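Local coordinates for calcium uptake protein 3, mitochondrial (Homo sapiens, PDB 6AGI) that senses mitochondrial calcium through its EF-hands and, in a disulfide-linked heterodimer with MICU1, tunes the activity of the mitochondrial calcium uniporter channel, at residues Y36-A41 with T91-L96; N112-D117 with E228-F233; K125-L130 with H215-K220. All coordinates share one frame; numbering follows the deposited sequence.

Overall arrangement
Contact 1 packs two helices about 8 Å from the centre of the chain (contact centre to chain centre), away from the metal sites, while contacts 2 and 3 join the two helices of the first EF-hand to helices 227-250 and 211-217. Contacts 2 and 3 have centres about 12 Å apart and share one calcium ion: 112-117 supplies Asp115 and Asp117 from the start of the loop, 125-130 supplies Glu126 from its end. Along the chain, contact 3 is nested inside the loop closed by contact 2. Contact 1 reaches both through Phe95, whose CE1 lies 3.8 Å from Phe114 CE2 and whose CE2 lies 4.0 Å from Phe127 CE2; Leu96 CD2, 3.9 Å from Phe233 CZ, also ties it to contact 2.

Contact 1. Residues Y36-A41 with T91-L96; sequences YDFILA and TEYLFL
Phe38 and Leu96 meet at the heart of a buried helix-helix packing, where segments 36-41 and 91-96, on helices 35-43 and 90-101, cross at -48°. The segment axes come no nearer than 11.7 Å, and the long side chains of Phe38, Tyr93 and Leu96 span that separation. The Phe38 ring carries most of the load. Its first torsion, close to 180° (chi1 173°), makes the ring lean out from its helix and slide under Leu96, whose CD1 methyl sits over the centre of one face, 4.0 Å from the centroid and only 8° off the normal, a well-formed CH-pi contact. The stem of the same leucine also takes part, its CB touching the far tip of the ring at Phe38 CZ, 3.5 Å away. Tyr93 comes from a different side: its CD1 lies in the plane of the Phe38 ring, 3.8 Å from Phe38 CD1, so the two rings touch rim to rim and are not stacked. Farther along the tyrosine, the Ala41 methyl comes obliquely to the ring at CE1. Phe233 and Leu237 of helix 227-250 also pack on Leu96, and Ile88 touches Phe38, adding to the apolar packing. At its polar margin, one water joins the two helices: it donates to Ala41 O (3.0 Å), which also accepts from Arg18 NH2, and lies in the plane of the tyrosine ring, 2.8 Å from Tyr93 OH.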
loop_
_atom_site.group_PDB
_atom_site.type_symbol
_atom_site.label_atom_id
_atom_site.label_comp_id
_atom_site.label_asym_id
_atom_site.label_seq_id
_atom_site.Cartn_x
_atom_site.Cartn_y
_atom_site.Cartn_z
ATOM N N TYR B 36 -20.784 -16.984 -15.045
ATOM C CA TYR B 36 -19.760 -17.749 -15.759
ATOM C C TYR B 36 -18.853 -16.812 -16.569
ATOM O O TYR B 36 -17.619 -16.919 -16.505
ATOM C CB TYR B 36 -20.395 -18.814 -16.668
ATOM C CG TYR B 36 -19.399 -19.802 -17.240
ATOM C CD1 TYR B 36 -18.305 -20.227 -16.489
ATOM C CD2 TYR B 36 -19.553 -20.325 -18.510
ATOM C CE1 TYR B 36 -17.377 -21.138 -16.996
ATOM C CE2 TYR B 36 -18.630 -21.242 -19.041
ATOM C CZ TYR B 36 -17.543 -21.646 -18.275
ATOM O OH TYR B 36 -16.616 -22.556 -18.764
ATOM N N ASP B 37 -19.442 -15.825 -17.261
ATOM C CA ASP B 37 -18.621 -14.923 -18.059
ATOM C C ASP B 37 -17.627 -14.168 -17.198
ATOM O O ASP B 37 -16.494 -13.921 -17.634
ATOM C CB ASP B 37 -19.476 -13.888 -18.792
ATOM C CG ASP B 37 -20.211 -14.451 -19.967
ATOM O OD1 ASP B 37 -19.615 -15.258 -20.718
ATOM O OD2 ASP B 37 -21.368 -14.021 -20.167
ATOM N N PHE B 38 -18.016 -13.830 -15.964
ATOM C CA PHE B 38 -17.067 -13.212 -15.060
ATOM C C PHE B 38 -15.957 -14.187 -14.655
ATOM O O PHE B 38 -14.767 -13.825 -14.651
ATOM C CB PHE B 38 -17.794 -12.644 -13.859
ATOM C CG PHE B 38 -16.865 -12.145 -12.824
ATOM C CD1 PHE B 38 -16.223 -10.924 -12.973
ATOM C CD2 PHE B 38 -16.567 -12.938 -11.724
ATOM C CE1 PHE B 38 -15.347 -10.488 -12.035
ATOM C CE2 PHE B 38 -15.679 -12.500 -10.781
ATOM C CZ PHE B 38 -15.074 -11.269 -10.938
ATOM N N ILE B 39 -16.329 -15.413 -14.275
ATOM C CA ILE B 39 -15.321 -16.421 -13.939
ATOM C C ILE B 39 -14.291 -16.563 -15.058
ATOM O O ILE B 39 -13.079 -16.657 -14.810
ATOM C CB ILE B 39 -15.982 -17.769 -13.610
ATOM C CG1 ILE B 39 -16.871 -17.616 -12.355
ATOM C CG2 ILE B 39 -14.914 -18.841 -13.432
ATOM C CD1 ILE B 39 -17.629 -18.879 -11.960
ATOM N N LEU B 40 -14.766 -16.619 -16.306
ATOM C CA LEU B 40 -13.845 -16.680 -17.433
ATOM C C LEU B 40 -13.017 -15.409 -17.523
ATOM O O LEU B 40 -11.792 -15.471 -17.704
ATOM C CB LEU B 40 -14.616 -16.939 -18.726
ATOM C CG LEU B 40 -15.206 -18.358 -18.782
ATOM C CD1 LEU B 40 -16.134 -18.615 -19.967
ATOM C CD2 LEU B 40 -14.088 -19.403 -18.718
ATOM N N ALA B 41 -13.659 -14.249 -17.313
ATOM C CA ALA B 41 -12.969 -12.966 -17.443
ATOM C C ALA B 41 -11.805 -12.844 -16.475
ATOM O O ALA B 41 -10.815 -12.167 -16.777
ATOM C CB ALA B 41 -13.943 -11.815 -17.205
ATOM N N THR B 91 -20.177 -1.736 -14.063
ATOM C CA THR B 91 -19.808 -1.262 -12.733
ATOM C C THR B 91 -19.647 -2.418 -11.762
ATOM O O THR B 91 -18.718 -2.447 -10.946
ATOM C CB THR B 91 -20.838 -0.265 -12.214
ATOM O OG1 THR B 91 -21.175 0.663 -13.259
ATOM C CG2 THR B 91 -20.261 0.468 -11.001
ATOM N N GLU B 92 -20.588 -3.346 -11.806
ATOM C CA GLU B 92 -20.596 -4.480 -10.902
ATOM C C GLU B 92 -19.356 -5.344 -11.138
ATOM O O GLU B 92 -18.718 -5.829 -10.191
ATOM C CB GLU B 92 -21.917 -5.198 -11.178
ATOM C CG GLU B 92 -22.601 -5.990 -10.158
ATOM C CD GLU B 92 -24.107 -5.955 -10.425
ATOM O OE1 GLU B 92 -24.755 -4.917 -10.146
ATOM O OE2 GLU B 92 -24.620 -6.931 -11.022
ATOM N N TYR B 93 -19.005 -5.529 -12.411
ATOM C CA TYR B 93 -17.738 -6.120 -12.819
ATOM C C TYR B 93 -16.560 -5.430 -12.146
ATOM O O TYR B 93 -15.666 -6.090 -11.595
ATOM C CB TYR B 93 -17.634 -5.992 -14.332
ATOM C CG TYR B 93 -16.318 -6.372 -14.952
ATOM C CD1 TYR B 93 -15.654 -7.551 -14.615
ATOM C CD2 TYR B 93 -15.691 -5.495 -15.818
ATOM C CE1 TYR B 93 -14.436 -7.870 -15.213
ATOM C CE2 TYR B 93 -14.498 -5.795 -16.392
ATOM C CZ TYR B 93 -13.867 -6.976 -16.101
ATOM O OH TYR B 93 -12.659 -7.206 -16.721
ATOM N N LEU B 94 -16.510 -4.093 -12.257
ATOM C CA LEU B 94 -15.444 -3.310 -11.625
ATOM C C LEU B 94 -15.391 -3.564 -10.122
ATOM O O LEU B 94 -14.317 -3.807 -9.561
ATOM C CB LEU B 94 -15.646 -1.829 -11.935
ATOM C CG LEU B 94 -15.361 -1.377 -13.366
ATOM C CD1 LEU B 94 -15.143 0.140 -13.461
ATOM C CD2 LEU B 94 -14.126 -2.160 -13.910
ATOM N N PHE B 95 -16.545 -3.488 -9.453
ATOM C CA PHE B 95 -16.652 -3.868 -8.044
ATOM C C PHE B 95 -15.984 -5.218 -7.768
ATOM O O PHE B 95 -15.100 -5.317 -6.905
ATOM C CB PHE B 95 -18.130 -3.898 -7.657
ATOM C CG PHE B 95 -18.407 -4.245 -6.216
ATOM C CD1 PHE B 95 -17.868 -3.494 -5.185
ATOM C CD2 PHE B 95 -19.243 -5.310 -5.895
ATOM C CE1 PHE B 95 -18.156 -3.807 -3.848
ATOM C CE2 PHE B 95 -19.522 -5.626 -4.579
ATOM C CZ PHE B 95 -18.986 -4.875 -3.559
ATOM N N LEU B 96 -16.376 -6.265 -8.516
ATOM C CA LEU B 96 -15.843 -7.603 -8.260
ATOM C C LEU B 96 -14.327 -7.676 -8.468
ATOM O O LEU B 96 -13.599 -8.230 -7.616
ATOM C CB LEU B 96 -16.555 -8.597 -9.167
ATOM C CG LEU B 96 -18.062 -8.674 -8.960
ATOM C CD1 LEU B 96 -18.776 -9.493 -10.058
ATOM C CD2 LEU B 96 -18.285 -9.292 -7.577
HETATM O O HOH W 1 -10.828 -9.255 -16.059
#

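Contact 2. Residues N112-D117 with E228-F233; sequences NMFDTD and EDFYRF. With CA (calcium ion), chain F.
Phe114 and Phe230 mark the nearest approach of the two backbones, yet their CA atoms are still 10.6 Å apart, so the contact depends on the rings alone. Segment 112-117 comprises the last turn of helix 104-114 and the chain leaving it: Asp115 is the first residue to abandon helical angles and sits at the centre of an inverse gamma turn, closed by the bond from Thr116 N to Phe114 O (2.7 Å). Segment 228-233 is helical throughout. Both phenylalanines point toward the opposite segment, and their side chains cross at about a right angle. Phe230, its CG anti to the backbone nitrogen (chi1 -157°), brings CZ obliquely against the Phe114 ring, 3.7 Å from Phe114 CD2. The planes are turned 72° to each other with centroids 5.7 Å apart. On the solvent side of helix 227-250, Arg232 NH2 forms a salt bridge to Asp229 OD1, approaching from the anti side and well out of the carboxylate plane. Directly after Phe114, Asp115 OD1 binds calcium at 2.6 Å and Asp117 OD1 at 2.8 Å; Asp115 OD2 accepts from Glu120 N, which helps fix the carboxylate. Aspartates at the first and third loop positions, preceded by a phenylalanine packed inward from the entering helix, are the hallmark of a canonical EF-hand.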
loop_
_atom_site.group_PDB
_atom_site.type_symbol
_atom_site.label_atom_id
_atom_site.label_comp_id
_atom_site.label_asym_id
_atom_site.label_seq_id
_atom_site.Cartn_x
_atom_site.Cartn_y
_atom_site.Cartn_z
ATOM N N ASN B 112 -17.153 0.722 4.975
ATOM C CA ASN B 112 -17.286 2.088 5.456
ATOM C C ASN B 112 -17.342 3.086 4.304
ATOM O O ASN B 112 -18.089 4.066 4.369
ATOM C CB ASN B 112 -16.139 2.420 6.395
ATOM C CG ASN B 112 -16.317 1.798 7.741
ATOM O OD1 ASN B 112 -17.443 1.433 8.108
ATOM N ND2 ASN B 112 -15.212 1.648 8.498
ATOM N N MET B 113 -16.624 2.833 3.215
ATOM C CA MET B 113 -16.774 3.733 2.083
ATOM C C MET B 113 -18.191 3.710 1.528
ATOM O O MET B 113 -18.628 4.693 0.927
ATOM C CB MET B 113 -15.773 3.388 0.977
ATOM C CG MET B 113 -14.383 3.970 1.209
ATOM S SD MET B 113 -14.428 5.747 1.243
ATOM C CE MET B 113 -14.146 6.039 -0.504
ATOM N N PHE B 114 -18.924 2.622 1.741
ATOM C CA PHE B 114 -20.302 2.541 1.267
ATOM C C PHE B 114 -21.305 3.186 2.228
ATOM O O PHE B 114 -22.248 3.841 1.782
ATOM C CB PHE B 114 -20.666 1.079 1.026
ATOM C CG PHE B 114 -20.386 0.588 -0.362
ATOM C CD1 PHE B 114 -21.269 0.883 -1.395
ATOM C CD2 PHE B 114 -19.269 -0.195 -0.633
ATOM C CE1 PHE B 114 -21.025 0.411 -2.681
ATOM C CE2 PHE B 114 -19.015 -0.665 -1.909
ATOM C CZ PHE B 114 -19.884 -0.363 -2.931
ATOM N N ASP B 115 -21.117 3.019 3.537
ATOM C CA ASP B 115 -22.127 3.406 4.525
ATOM C C ASP B 115 -22.014 4.915 4.762
ATOM O O ASP B 115 -21.552 5.417 5.797
ATOM C CB ASP B 115 -21.942 2.578 5.797
ATOM C CG ASP B 115 -23.042 2.806 6.836
ATOM O OD1 ASP B 115 -24.208 3.201 6.490
ATOM O OD2 ASP B 115 -22.735 2.503 8.021
ATOM N N THR B 116 -22.505 5.648 3.763
ATOM C CA THR B 116 -22.554 7.111 3.796
ATOM C C THR B 116 -23.109 7.662 5.113
ATOM O O THR B 116 -22.670 8.732 5.543
ATOM C CB THR B 116 -23.377 7.644 2.615
ATOM O OG1 THR B 116 -24.737 7.208 2.745
ATOM C CG2 THR B 116 -22.825 7.109 1.321
ATOM N N ASP B 117 -24.071 6.970 5.760
ATOM C CA ASP B 117 -24.759 7.518 6.941
ATOM C C ASP B 117 -24.394 6.895 8.285
ATOM O O ASP B 117 -24.918 7.345 9.309
ATOM C CB ASP B 117 -26.286 7.426 6.812
ATOM C CG ASP B 117 -26.756 6.047 6.436
ATOM O OD1 ASP B 117 -26.595 5.674 5.265
ATOM O OD2 ASP B 117 -27.211 5.303 7.325
ATOM N N GLU B 228 -20.834 -7.999 8.375
ATOM C CA GLU B 228 -20.485 -9.412 8.380
ATOM C C GLU B 228 -20.846 -10.084 7.047
ATOM O O GLU B 228 -20.034 -10.832 6.482
ATOM C CB GLU B 228 -21.142 -10.070 9.593
ATOM C CG GLU B 228 -20.526 -9.587 10.947
ATOM C CD GLU B 228 -21.145 -8.280 11.541
ATOM O OE1 GLU B 228 -22.306 -7.934 11.219
ATOM O OE2 GLU B 228 -20.461 -7.596 12.349
ATOM N N ASP B 229 -22.024 -9.778 6.483
ATOM C CA ASP B 229 -22.345 -10.362 5.179
ATOM C C ASP B 229 -21.435 -9.845 4.074
ATOM O O ASP B 229 -20.999 -10.617 3.214
ATOM C CB ASP B 229 -23.801 -10.105 4.776
ATOM C CG ASP B 229 -24.795 -10.481 5.851
ATOM O OD1 ASP B 229 -24.683 -11.607 6.382
ATOM O OD2 ASP B 229 -25.752 -9.701 6.090
ATOM N N PHE B 230 -21.117 -8.552 4.101
ATOM C CA PHE B 230 -20.209 -7.942 3.130
ATOM C C PHE B 230 -18.852 -8.642 3.141
ATOM O O PHE B 230 -18.331 -9.052 2.092
ATOM C CB PHE B 230 -20.086 -6.473 3.524
ATOM C CG PHE B 230 -19.665 -5.536 2.438
ATOM C CD1 PHE B 230 -20.559 -5.162 1.435
ATOM C CD2 PHE B 230 -18.414 -4.928 2.489
ATOM C CE1 PHE B 230 -20.186 -4.256 0.452
ATOM C CE2 PHE B 230 -18.035 -4.021 1.524
ATOM C CZ PHE B 230 -18.923 -3.684 0.501
ATOM N N TYR B 231 -18.271 -8.781 4.338
ATOM C CA TYR B 231 -17.031 -9.514 4.508
ATOM C C TYR B 231 -17.159 -10.920 3.954
ATOM O O TYR B 231 -16.236 -11.427 3.302
ATOM C CB TYR B 231 -16.663 -9.568 5.995
ATOM C CG TYR B 231 -15.305 -10.163 6.294
ATOM C CD1 TYR B 231 -15.077 -11.527 6.206
ATOM C CD2 TYR B 231 -14.263 -9.360 6.711
ATOM C CE1 TYR B 231 -13.837 -12.067 6.489
ATOM C CE2 TYR B 231 -13.007 -9.894 6.995
ATOM C CZ TYR B 231 -12.813 -11.261 6.881
ATOM O OH TYR B 231 -11.597 -11.813 7.159
ATOM N N ARG B 232 -18.287 -11.584 4.218
ATOM C CA ARG B 232 -18.364 -12.965 3.780
ATOM C C ARG B 232 -18.472 -13.065 2.269
ATOM O O ARG B 232 -17.913 -13.993 1.671
ATOM C CB ARG B 232 -19.524 -13.674 4.466
ATOM C CG ARG B 232 -19.287 -13.905 5.927
ATOM C CD ARG B 232 -20.303 -14.847 6.541
ATOM N NE ARG B 232 -21.562 -14.171 6.826
ATOM C CZ ARG B 232 -21.980 -13.880 8.055
ATOM N NH1 ARG B 232 -21.217 -14.182 9.103
ATOM N NH2 ARG B 232 -23.142 -13.258 8.237
ATOM N N PHE B 233 -19.159 -12.116 1.627
ATOM C CA PHE B 233 -19.216 -12.115 0.175
ATOM C C PHE B 233 -17.829 -11.933 -0.428
ATOM O O PHE B 233 -17.446 -12.686 -1.337
ATOM C CB PHE B 233 -20.158 -11.039 -0.328
ATOM C CG PHE B 233 -20.209 -10.976 -1.827
ATOM C CD1 PHE B 233 -20.895 -11.946 -2.546
ATOM C CD2 PHE B 233 -19.554 -9.980 -2.522
ATOM C CE1 PHE B 233 -20.941 -11.909 -3.922
ATOM C CE2 PHE B 233 -19.592 -9.937 -3.908
ATOM C CZ PHE B 233 -20.286 -10.902 -4.615
HETATM CA CA CA F . -26.619 2.933 5.583
#

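Contact 3. Residues K125-L130 with H215-K220. With CA (calcium ion), chain F.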
loop_
_atom_site.group_PDB
_atom_site.type_symbol
_atom_site.label_atom_id
_atom_site.label_comp_id
_atom_site.label_asym_id
_atom_site.label_seq_id
_atom_site.Cartn_x
_atom_site.Cartn_y
_atom_site.Cartn_z
ATOM N N LYS B 125 -29.724 1.771 -2.011
ATOM C CA LYS B 125 -29.552 3.091 -2.607
ATOM C C LYS B 125 -28.135 3.602 -2.381
ATOM O O LYS B 125 -27.494 4.120 -3.319
ATOM C CB LYS B 125 -30.595 4.044 -2.000
ATOM C CG LYS B 125 -30.510 5.506 -2.409
ATOM C CD LYS B 125 -30.497 6.424 -1.181
ATOM C CE LYS B 125 -29.094 6.753 -0.702
ATOM N NZ LYS B 125 -29.068 7.232 0.719
ATOM N N GLU B 126 -27.592 3.330 -1.184
ATOM C CA GLU B 126 -26.157 3.477 -0.949
ATOM C C GLU B 126 -25.339 2.684 -1.960
ATOM O O GLU B 126 -24.423 3.217 -2.595
ATOM C CB GLU B 126 -25.794 3.031 0.465
ATOM C CG GLU B 126 -25.903 4.122 1.483
ATOM C CD GLU B 126 -25.731 3.611 2.893
ATOM O OE1 GLU B 126 -26.183 2.493 3.187
ATOM O OE2 GLU B 126 -25.106 4.323 3.705
ATOM N N PHE B 127 -25.663 1.404 -2.114
ATOM C CA PHE B 127 -24.923 0.573 -3.046
ATOM C C PHE B 127 -25.015 1.112 -4.463
ATOM O O PHE B 127 -24.086 0.924 -5.243
ATOM C CB PHE B 127 -25.402 -0.880 -2.971
ATOM C CG PHE B 127 -24.545 -1.828 -3.749
ATOM C CD1 PHE B 127 -24.804 -2.109 -5.082
ATOM C CD2 PHE B 127 -23.429 -2.396 -3.156
ATOM C CE1 PHE B 127 -23.998 -2.981 -5.790
ATOM C CE2 PHE B 127 -22.600 -3.249 -3.866
ATOM C CZ PHE B 127 -22.891 -3.545 -5.184
ATOM N N LEU B 128 -26.128 1.754 -4.826
ATOM C CA LEU B 128 -26.309 2.215 -6.200
ATOM C C LEU B 128 -25.597 3.534 -6.507
ATOM O O LEU B 128 -25.290 3.804 -7.693
ATOM C CB LEU B 128 -27.808 2.306 -6.513
ATOM C CG LEU B 128 -28.354 0.962 -7.046
ATOM C CD1 LEU B 128 -29.853 0.963 -7.205
ATOM C CD2 LEU B 128 -27.689 0.574 -8.385
ATOM N N VAL B 129 -25.291 4.344 -5.483
ATOM C CA VAL B 129 -24.683 5.644 -5.775
ATOM C C VAL B 129 -23.420 5.520 -6.614
ATOM O O VAL B 129 -23.078 6.434 -7.363
ATOM C CB VAL B 129 -24.362 6.428 -4.492
ATOM C CG1 VAL B 129 -25.580 6.493 -3.606
ATOM C CG2 VAL B 129 -23.124 5.828 -3.782
ATOM N N LEU B 130 -22.700 4.426 -6.527
ATOM C CA LEU B 130 -21.465 4.493 -7.283
ATOM C C LEU B 130 -21.686 4.221 -8.765
ATOM O O LEU B 130 -21.012 4.826 -9.609
ATOM C CB LEU B 130 -20.433 3.570 -6.664
ATOM C CG LEU B 130 -19.843 3.766 -5.270
ATOM C CD1 LEU B 130 -18.891 2.641 -4.721
ATOM C CD2 LEU B 130 -19.160 5.031 -5.464
ATOM N N HIS B 215 -29.365 -10.439 -4.933
ATOM C CA HIS B 215 -28.717 -11.252 -3.922
ATOM C C HIS B 215 -28.526 -10.460 -2.631
ATOM O O HIS B 215 -28.724 -10.998 -1.536
ATOM C CB HIS B 215 -27.379 -11.751 -4.466
ATOM C CG HIS B 215 -26.573 -12.527 -3.472
ATOM N ND1 HIS B 215 -26.809 -13.853 -3.197
ATOM C CD2 HIS B 215 -25.529 -12.168 -2.692
ATOM C CE1 HIS B 215 -25.946 -14.279 -2.293
ATOM N NE2 HIS B 215 -25.160 -13.273 -1.964
ATOM N N PHE B 216 -28.161 -9.169 -2.746
ATOM C CA PHE B 216 -27.848 -8.315 -1.593
ATOM C C PHE B 216 -29.100 -7.773 -0.925
ATOM O O PHE B 216 -29.233 -7.849 0.301
ATOM C CB PHE B 216 -26.959 -7.146 -2.020
ATOM C CG PHE B 216 -25.517 -7.519 -2.203
ATOM C CD1 PHE B 216 -24.969 -8.605 -1.528
ATOM C CD2 PHE B 216 -24.709 -6.796 -3.054
ATOM C CE1 PHE B 216 -23.625 -8.946 -1.692
ATOM C CE2 PHE B 216 -23.376 -7.136 -3.232
ATOM C CZ PHE B 216 -22.829 -8.209 -2.543
ATOM N N PHE B 217 -30.012 -7.188 -1.708
ATOM C CA PHE B 217 -31.147 -6.464 -1.145
ATOM C C PHE B 217 -32.494 -7.086 -1.489
ATOM O O PHE B 217 -33.524 -6.420 -1.339
ATOM C CB PHE B 217 -31.118 -5.012 -1.600
ATOM C CG PHE B 217 -29.748 -4.427 -1.594
ATOM C CD1 PHE B 217 -29.142 -4.059 -0.399
ATOM C CD2 PHE B 217 -29.046 -4.261 -2.774
ATOM C CE1 PHE B 217 -27.868 -3.528 -0.383
ATOM C CE2 PHE B 217 -27.776 -3.742 -2.755
ATOM C CZ PHE B 217 -27.187 -3.380 -1.550
ATOM N N GLY B 218 -32.522 -8.330 -1.960
ATOM C CA GLY B 218 -33.786 -8.991 -2.186
ATOM C C GLY B 218 -34.477 -8.533 -3.451
ATOM O O GLY B 218 -34.023 -7.642 -4.175
ATOM N N LYS B 219 -35.628 -9.162 -3.708
ATOM C CA LYS B 219 -36.359 -8.907 -4.943
ATOM C C LYS B 219 -37.088 -7.573 -4.890
ATOM O O LYS B 219 -37.323 -6.955 -5.936
ATOM C CB LYS B 219 -37.351 -10.039 -5.221
ATOM C CG LYS B 219 -36.753 -11.279 -5.882
ATOM C CD LYS B 219 -36.004 -12.167 -4.871
ATOM C CE LYS B 219 -35.610 -13.521 -5.470
ATOM N NZ LYS B 219 -34.727 -14.308 -4.549
ATOM N N LYS B 220 -37.460 -7.112 -3.696
ATOM C CA LYS B 220 -38.096 -5.807 -3.564
ATOM C C LYS B 220 -37.090 -4.681 -3.342
ATOM O O LYS B 220 -37.463 -3.505 -3.447
ATOM C CB LYS B 220 -39.111 -5.811 -2.416
ATOM C CG LYS B 220 -40.168 -6.899 -2.500
ATOM C CD LYS B 220 -40.173 -7.834 -1.264
ATOM C CE LYS B 220 -40.778 -7.230 0.028
ATOM N NZ LYS B 220 -40.706 -8.223 1.197
HETATM CA CA CA F . -26.619 2.933 5.583
#
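Phe127 packs against two successive rings of the other segment, Phe216 out toward the far end of its ring and Phe217 at its stem, both on the same side of its plane, and meets each in a different way. Phe216 turns its edge toward one face of Phe127, offset toward the rim, with planes at 67° and centroids 5.6 Å apart; its CE2 comes 4.0 Å from Phe127 CE2. Phe217 works nearer the backbone: its CZ reaches Phe127 CB at 3.4 Å, the rings tilted 58° to each other in an oblique pairing. Phe217 is itself backed by its predecessor, since Phe216 CB rests over the centre of its ring, 3.5 Å above the plane. A trans first torsion (chi1 -171°) swings the Phe127 ring away from its own helix into this cluster, and Leu213 of helix 211-217 and Phe114 of the entering helix pack on it too. An alanine here would keep the methyl-sized stem beside Phe217 but would probably leave the edge of Phe216 without a face to rest on and open a gap in the buried cluster. The residue before Phe127, Glu126, holds the calcium ion with both carboxylate oxygens, OE1 at 2.5 Å and OE2 at 2.8 Å. OE1 also accepts from Asp123 N. A bidentate glutamate at the twelfth loop position, followed at once by a phenylalanine buried in the core, is the classic exit-helix arrangement of an EF-hand.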